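Local structure of TRAP-type transporter, periplasmic component (4P8B) at residues W52-R63 with D260-A271. The protein binds (S)-2-acetolactate as the periplasmic solute-binding component of a TRAP-type transporter, probably delivering it for uptake. Numbering follows the deposited sequence.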
ATOM      1  N   TRP A  52      -0.821  -4.791  16.725  1.00 14.65           N
ATOM      2  CA  TRP A  52       0.573  -4.638  17.107  1.00 15.02           C
ATOM      3  C   TRP A  52       0.653  -3.924  18.450  1.00 15.98           C
ATOM      4  O   TRP A  52       1.350  -4.374  19.368  1.00 16.89           O
ATOM      5  CB  TRP A  52       1.305  -3.834  16.037  1.00 14.38           C
ATOM      6  CG  TRP A  52       2.791  -3.741  16.229  1.00 14.53           C
ATOM      7  CD1 TRP A  52       3.593  -4.546  16.996  1.00 15.39           C
ATOM      8  CD2 TRP A  52       3.649  -2.773  15.632  1.00 14.23           C
ATOM      9  NE1 TRP A  52       4.905  -4.131  16.894  1.00 15.58           N
ATOM     10  CE2 TRP A  52       4.964  -3.041  16.066  1.00 14.87           C
ATOM     11  CE3 TRP A  52       3.434  -1.702  14.758  1.00 14.74           C
ATOM     12  CZ2 TRP A  52       6.052  -2.283  15.651  1.00 15.92           C
ATOM     13  CZ3 TRP A  52       4.515  -0.954  14.346  1.00 15.06           C
ATOM     14  CH2 TRP A  52       5.814  -1.254  14.781  1.00 16.24           C
ATOM     15  N   ALA A  53      -0.049  -2.807  18.568  1.00 15.94           N
ATOM     16  CA  ALA A  53      -0.008  -2.020  19.796  1.00 16.79           C
ATOM     17  C   ALA A  53      -0.498  -2.829  20.985  1.00 17.92           C
ATOM     18  O   ALA A  53       0.132  -2.806  22.055  1.00 18.92           O
ATOM     19  CB  ALA A  53      -0.841  -0.765  19.615  1.00 16.52           C
ATOM     20  N   ASP A  54      -1.596  -3.561  20.812  1.00 18.59           N
ATOM     21  CA  ASP A  54      -2.177  -4.356  21.897  1.00 20.69           C
ATOM     22  C   ASP A  54      -1.213  -5.462  22.305  1.00 19.67           C
ATOM     23  O   ASP A  54      -1.019  -5.718  23.499  1.00 20.90           O
ATOM     24  CB  ASP A  54      -3.533  -4.968  21.513  1.00 21.85           C
ATOM     25  CG  ASP A  54      -4.627  -3.933  21.298  1.00 27.67           C
ATOM     26  OD1 ASP A  54      -4.429  -2.758  21.661  1.00 31.58           O
ATOM     27  OD2 ASP A  54      -5.702  -4.306  20.776  1.00 29.34           O
ATOM     28  N   LEU A  55      -0.578  -6.122  21.343  1.00 19.59           N
ATOM     29  CA  LEU A  55       0.319  -7.215  21.697  1.00 19.57           C
ATOM     30  C   LEU A  55       1.554  -6.696  22.419  1.00 20.16           C
ATOM     31  O   LEU A  55       2.050  -7.335  23.350  1.00 21.27           O
ATOM     32  CB  LEU A  55       0.746  -7.986  20.453  1.00 18.68           C
ATOM     33  CG  LEU A  55      -0.314  -8.852  19.775  1.00 19.81           C
ATOM     34  CD1 LEU A  55       0.270  -9.502  18.517  1.00 19.30           C
ATOM     35  CD2 LEU A  55      -0.863  -9.929  20.706  1.00 23.72           C
ATOM     36  N   VAL A  56       2.072  -5.550  21.998  1.00 19.53           N
ATOM     37  CA  VAL A  56       3.249  -4.978  22.645  1.00 20.16           C
ATOM     38  C   VAL A  56       2.954  -4.624  24.087  1.00 22.66           C
ATOM     39  O   VAL A  56       3.746  -4.930  24.989  1.00 22.47           O
ATOM     40  CB  VAL A  56       3.754  -3.730  21.911  1.00 19.67           C
ATOM     41  CG1 VAL A  56       4.744  -2.972  22.784  1.00 20.24           C
ATOM     42  CG2 VAL A  56       4.368  -4.119  20.562  1.00 18.76           C
ATOM     43  N   LYS A  57       1.812  -3.999  24.320  1.00 21.39           N
ATOM     44  CA  LYS A  57       1.435  -3.624  25.670  1.00 23.54           C
ATOM     45  C   LYS A  57       1.329  -4.874  26.518  1.00 23.79           C
ATOM     46  O   LYS A  57       1.924  -4.944  27.598  1.00 24.98           O
ATOM     47  CB  LYS A  57       0.113  -2.872  25.650  1.00 22.45           C
ATOM     48  CG  LYS A  57      -0.197  -2.211  26.985  1.00 26.45           C
ATOM     49  CD  LYS A  57      -1.314  -1.203  26.831  1.00 37.33           C
ATOM     50  CE  LYS A  57      -2.651  -1.830  27.156  1.00 38.51           C
ATOM     51  NZ  LYS A  57      -2.895  -1.781  28.623  1.00 43.40           N
ATOM     52  N   GLN A  58       0.572  -5.852  26.044  1.00 23.51           N
ATOM     53  CA  GLN A  58       0.361  -7.105  26.754  1.00 24.90           C
ATOM     54  C   GLN A  58       1.675  -7.786  27.114  1.00 26.59           C
ATOM     55  O   GLN A  58       1.871  -8.184  28.259  1.00 26.64           O
ATOM     56  CB  GLN A  58      -0.494  -8.041  25.897  1.00 28.80           C
ATOM     57  CG  GLN A  58      -0.801  -9.385  26.546  1.00 34.70           C
ATOM     58  CD  GLN A  58      -1.878 -10.164  25.805  1.00 37.92           C
ATOM     59  OE1 GLN A  58      -2.361  -9.739  24.753  1.00 42.69           O
ATOM     60  NE2 GLN A  58      -2.256 -11.317  26.353  1.00 47.92           N
ATOM     61  N   ARG A  59       2.586  -7.890  26.151  1.00 24.30           N
ATOM     62  CA  ARG A  59       3.797  -8.701  26.298  1.00 24.98           C
ATOM     63  C   ARG A  59       4.950  -7.957  26.967  1.00 25.45           C
ATOM     64  O   ARG A  59       5.978  -8.565  27.316  1.00 28.47           O
ATOM     65  CB  ARG A  59       4.222  -9.225  24.917  1.00 23.66           C
ATOM     66  CG  ARG A  59       3.198 -10.170  24.301  1.00 23.26           C
ATOM     67  CD  ARG A  59       3.586 -10.569  22.883  1.00 24.12           C
ATOM     68  NE  ARG A  59       2.579 -11.425  22.253  1.00 24.25           N
ATOM     69  CZ  ARG A  59       2.623 -11.853  20.986  1.00 23.20           C
ATOM     70  NH1 ARG A  59       3.632 -11.522  20.185  1.00 19.98           N
ATOM     71  NH2 ARG A  59       1.659 -12.630  20.527  1.00 24.41           N
ATOM     72  N   THR A  60       4.791  -6.653  27.162  1.00 25.26           N
ATOM     73  CA  THR A  60       5.748  -5.888  27.960  1.00 26.08           C
ATOM     74  C   THR A  60       5.210  -5.561  29.345  1.00 27.40           C
ATOM     75  O   THR A  60       5.737  -4.680  30.020  1.00 28.05           O
ATOM     76  CB  THR A  60       6.156  -4.566  27.294  1.00 25.18           C
ATOM     77  OG1 THR A  60       5.007  -3.707  27.155  1.00 24.64           O
ATOM     78  CG2 THR A  60       6.789  -4.844  25.937  1.00 24.02           C
ATOM     79  N   ASN A  61       4.143  -6.243  29.740  1.00 27.86           N
ATOM     80  CA  ASN A  61       3.572  -6.033  31.067  1.00 29.28           C
ATOM     81  C   ASN A  61       3.069  -4.603  31.237  1.00 29.08           C
ATOM     82  O   ASN A  61       2.955  -4.106  32.355  1.00 30.29           O
ATOM     83  CB  ASN A  61       4.611  -6.356  32.159  1.00 30.76           C
ATOM     84  CG  ASN A  61       4.962  -7.841  32.224  1.00 31.33           C
ATOM     85  OD1 ASN A  61       4.104  -8.700  32.031  1.00 31.31           O
ATOM     86  ND2 ASN A  61       6.232  -8.148  32.549  1.00 32.00           N
ATOM     87  N   GLY A  62       2.750  -3.933  30.129  1.00 27.63           N
ATOM     88  CA  GLY A  62       2.248  -2.575  30.200  1.00 27.42           C
ATOM     89  C   GLY A  62       3.334  -1.520  30.095  1.00 27.24           C
ATOM     90  O   GLY A  62       3.048  -0.327  30.152  1.00 27.15           O
ATOM     91  N   ARG A  63       4.584  -1.945  29.940  1.00 27.29           N
ATOM     92  CA  ARG A  63       5.688  -1.000  29.949  1.00 27.40           C
ATOM     93  C   ARG A  63       5.755  -0.160  28.692  1.00 26.01           C
ATOM     94  O   ARG A  63       6.085   1.016  28.745  1.00 26.10           O
ATOM     95  CB  ARG A  63       7.020  -1.713  30.166  1.00 28.03           C
ATOM     96  CG  ARG A  63       7.175  -2.241  31.597  1.00 29.72           C
ATOM     97  CD  ARG A  63       8.538  -2.854  31.861  1.00 30.48           C
ATOM     98  NE  ARG A  63       8.771  -3.987  30.999  1.00 30.98           N
ATOM     99  CZ  ARG A  63       9.536  -3.951  29.917  1.00 29.37           C
ATOM    100  NH1 ARG A  63      10.173  -2.831  29.576  1.00 32.35           N
ATOM    101  NH2 ARG A  63       9.661  -5.036  29.173  1.00 28.26           N
ATOM    102  N   ASP A 260      13.277  -6.137  24.972  1.00 32.14           N
ATOM    103  CA  ASP A 260      12.046  -5.463  24.558  1.00 31.07           C
ATOM    104  C   ASP A 260      11.978  -5.329  23.049  1.00 28.56           C
ATOM    105  O   ASP A 260      10.894  -5.411  22.437  1.00 27.06           O
ATOM    106  CB  ASP A 260      11.958  -4.080  25.189  1.00 31.16           C
ATOM    107  CG  ASP A 260      11.509  -4.139  26.624  1.00 36.46           C
ATOM    108  OD1 ASP A 260      10.897  -5.172  26.992  1.00 33.05           O
ATOM    109  OD2 ASP A 260      11.759  -3.168  27.383  1.00 33.98           O
ATOM    110  N   ARG A 261      13.126  -5.103  22.429  1.00 28.67           N
ATOM    111  CA  ARG A 261      13.176  -5.042  20.982  1.00 28.53           C
ATOM    112  C   ARG A 261      12.654  -6.354  20.434  1.00 26.14           C
ATOM    113  O   ARG A 261      11.881  -6.362  19.475  1.00 24.49           O
ATOM    114  CB  ARG A 261      14.596  -4.742  20.494  1.00 27.66           C
ATOM    115  CG  ARG A 261      15.050  -3.331  20.860  1.00 34.37           C
ATOM    116  CD  ARG A 261      16.449  -3.042  20.376  1.00 37.50           C
ATOM    117  NE  ARG A 261      17.149  -2.159  21.309  1.00 37.47           N
ATOM    118  CZ  ARG A 261      18.403  -2.318  21.715  1.00 38.12           C
ATOM    119  NH1 ARG A 261      19.138  -3.335  21.276  1.00 38.91           N
ATOM    120  NH2 ARG A 261      18.921  -1.448  22.568  1.00 38.78           N
ATOM    121  N   GLU A 262      13.019  -7.465  21.057  1.00 27.34           N
ATOM    122  CA  GLU A 262      12.562  -8.773  20.600  1.00 26.76           C
ATOM    123  C   GLU A 262      11.040  -8.916  20.696  1.00 25.81           C
ATOM    124  O   GLU A 262      10.385  -9.415  19.773  1.00 24.47           O
ATOM    125  CB  GLU A 262      13.235  -9.887  21.404  1.00 28.54           C
ATOM    126  CG  GLU A 262      12.828 -11.258  20.948  1.00 32.98           C
ATOM    127  CD  GLU A 262      13.038 -11.444  19.464  1.00 36.84           C
ATOM    128  OE1 GLU A 262      14.026 -10.886  18.938  1.00 42.03           O
ATOM    129  OE2 GLU A 262      12.211 -12.126  18.819  1.00 42.44           O
ATOM    130  N   ILE A 263      10.467  -8.484  21.809  1.00 26.63           N
ATOM    131  CA  ILE A 263       9.021  -8.509  21.988  1.00 25.99           C
ATOM    132  C   ILE A 263       8.300  -7.674  20.919  1.00 24.77           C
ATOM    133  O   ILE A 263       7.332  -8.125  20.313  1.00 23.01           O
ATOM    134  CB  ILE A 263       8.638  -7.979  23.366  1.00 27.85           C
ATOM    135  CG1 ILE A 263       9.192  -8.927  24.423  1.00 33.06           C
ATOM    136  CG2 ILE A 263       7.124  -7.863  23.505  1.00 26.79           C
ATOM    137  CD1 ILE A 263       8.331 -10.125  24.667  1.00 35.21           C
ATOM    138  N   VAL A 264       8.781  -6.460  20.690  1.00 23.83           N
ATOM    139  CA  VAL A 264       8.137  -5.562  19.741  1.00 22.25           C
ATOM    140  C   VAL A 264       8.219  -6.111  18.311  1.00 20.83           C
ATOM    141  O   VAL A 264       7.238  -6.028  17.555  1.00 19.51           O
ATOM    142  CB  VAL A 264       8.724  -4.140  19.835  1.00 22.53           C
ATOM    143  CG1 VAL A 264       8.135  -3.246  18.735  1.00 20.95           C
ATOM    144  CG2 VAL A 264       8.411  -3.537  21.200  1.00 23.86           C
ATOM    145  N   LYS A 265       9.367  -6.677  17.954  1.00 21.22           N
ATOM    146  CA  LYS A 265       9.564  -7.300  16.656  1.00 20.16           C
ATOM    147  C   LYS A 265       8.639  -8.487  16.489  1.00 19.70           C
ATOM    148  O   LYS A 265       7.948  -8.582  15.485  1.00 18.37           O
ATOM    149  CB  LYS A 265      11.019  -7.729  16.473  1.00 21.04           C
ATOM    150  CG  LYS A 265      11.286  -8.421  15.143  1.00 22.27           C
ATOM    151  CD  LYS A 265      12.778  -8.516  14.875  1.00 33.26           C
ATOM    152  CE  LYS A 265      13.057  -9.044  13.475  1.00 34.83           C
ATOM    153  NZ  LYS A 265      14.486  -8.871  13.081  1.00 40.31           N
ATOM    154  N   GLN A 266       8.590  -9.401  17.453  1.00 20.88           N
ATOM    155  CA  GLN A 266       7.709 -10.559  17.291  1.00 20.62           C
ATOM    156  C   GLN A 266       6.235 -10.133  17.247  1.00 19.74           C
ATOM    157  O   GLN A 266       5.413 -10.736  16.547  1.00 18.91           O
ATOM    158  CB  GLN A 266       7.936 -11.592  18.400  1.00 22.30           C
ATOM    159  CG  GLN A 266       7.123 -12.858  18.216  1.00 23.86           C
ATOM    160  CD  GLN A 266       7.490 -13.601  16.938  1.00 23.10           C
ATOM    161  OE1 GLN A 266       8.661 -13.850  16.673  1.00 33.86           O
ATOM    162  NE2 GLN A 266       6.484 -13.954  16.139  1.00 23.22           N
ATOM    163  N   ALA A 267       5.894  -9.092  17.990  1.00 20.06           N
ATOM    164  CA  ALA A 267       4.534  -8.581  17.969  1.00 19.39           C
ATOM    165  C   ALA A 267       4.188  -8.028  16.581  1.00 17.68           C
ATOM    166  O   ALA A 267       3.073  -8.235  16.091  1.00 16.91           O
ATOM    167  CB  ALA A 267       4.343  -7.521  19.036  1.00 20.22           C
ATOM    168  N   ALA A 268       5.147  -7.355  15.944  1.00 17.23           N
ATOM    169  CA  ALA A 268       4.959  -6.877  14.572  1.00 15.77           C
ATOM    170  C   ALA A 268       4.783  -8.049  13.592  1.00 15.07           C
ATOM    171  O   ALA A 268       3.938  -8.006  12.705  1.00 14.01           O
ATOM    172  CB  ALA A 268       6.123  -6.014  14.151  1.00 15.74           C
ATOM    173  N   VAL A 269       5.588  -9.098  13.757  1.00 15.81           N
ATOM    174  CA  VAL A 269       5.471 -10.279  12.903  1.00 15.38           C
ATOM    175  C   VAL A 269       4.093 -10.931  13.040  1.00 15.21           C
ATOM    176  O   VAL A 269       3.449 -11.255  12.039  1.00 14.33           O
ATOM    177  CB  VAL A 269       6.596 -11.277  13.242  1.00 19.42           C
ATOM    178  CG1 VAL A 269       6.344 -12.657  12.600  1.00 18.63           C
ATOM    179  CG2 VAL A 269       7.928 -10.689  12.796  1.00 19.77           C
ATOM    180  N   ASP A 270       3.629 -11.087  14.281  1.00 16.24           N
ATOM    181  CA  ASP A 270       2.306 -11.656  14.555  1.00 16.80           C
ATOM    182  C   ASP A 270       1.187 -10.777  14.002  1.00 15.32           C
ATOM    183  O   ASP A 270       0.243 -11.262  13.363  1.00 15.39           O
ATOM    184  CB  ASP A 270       2.095 -11.850  16.061  1.00 17.92           C
ATOM    185  CG  ASP A 270       2.998 -12.910  16.649  1.00 22.32           C
ATOM    186  OD1 ASP A 270       3.610 -13.666  15.868  1.00 21.03           O
ATOM    187  OD2 ASP A 270       3.099 -12.981  17.901  1.00 20.60           O
ATOM    188  N   ALA A 271       1.307  -9.476  14.228  1.00 15.18           N
ATOM    189  CA  ALA A 271       0.311  -8.537  13.705  1.00 14.19           C
ATOM    190  C   ALA A 271       0.275  -8.536  12.180  1.00 12.85           C
ATOM    191  O   ALA A 271      -0.798  -8.462  11.578  1.00 12.23           O
ATOM    192  CB  ALA A 271       0.593  -7.160  14.210  1.00 14.35           C
TER
HETATM  193  O   HOH W   1       6.185 -10.420  21.018  1.00 20.71           O
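Ala268 CB lies over one face of the Trp52 indole, a CH-pi contact 3.9 Å from the centroid of the five-membered ring, while Ala267 CB meets the ring edge in its plane. With CG anti to the backbone N (chi1 -173°), the indole reaches across to the other helix, where NE1 donates to Val264 O at 3.1 Å. That carbonyl also accepts from Ala268 N, which arrives from the opposite face of its plane. Leu55 CD1, from the same helix, lies above one face of the Arg59 guanidinium, off toward its rim, and Asp270 sits at its edge: NH1 (2.8 Å) and NH2 (3.0 Å) both grip OD2 on its anti side, the two planes standing nearly perpendicular at 82°. Gln266 NE2 holds Asp270 OD1, and a water joins Arg59 NH1 to Ile263 O. Segments 52-59 and 260-271 run roughly antiparallel, their axes at 144°; their parent helices, 44-59 and 258-279, lie against the five-stranded sheet of this solute-binding fold, away from the acetolactate pocket; Ala267 fits as a knob among Trp52, Leu55, Val56 and Arg59. Beyond the Schellman motif ending helix 44-59, Arg63 pairs almost coplanar with Asp260, NH1 to OD2 (2.7 Å) and NH2 to OD1 (2.5 Å); Tyr29 OH also bonds Asp260 OD2.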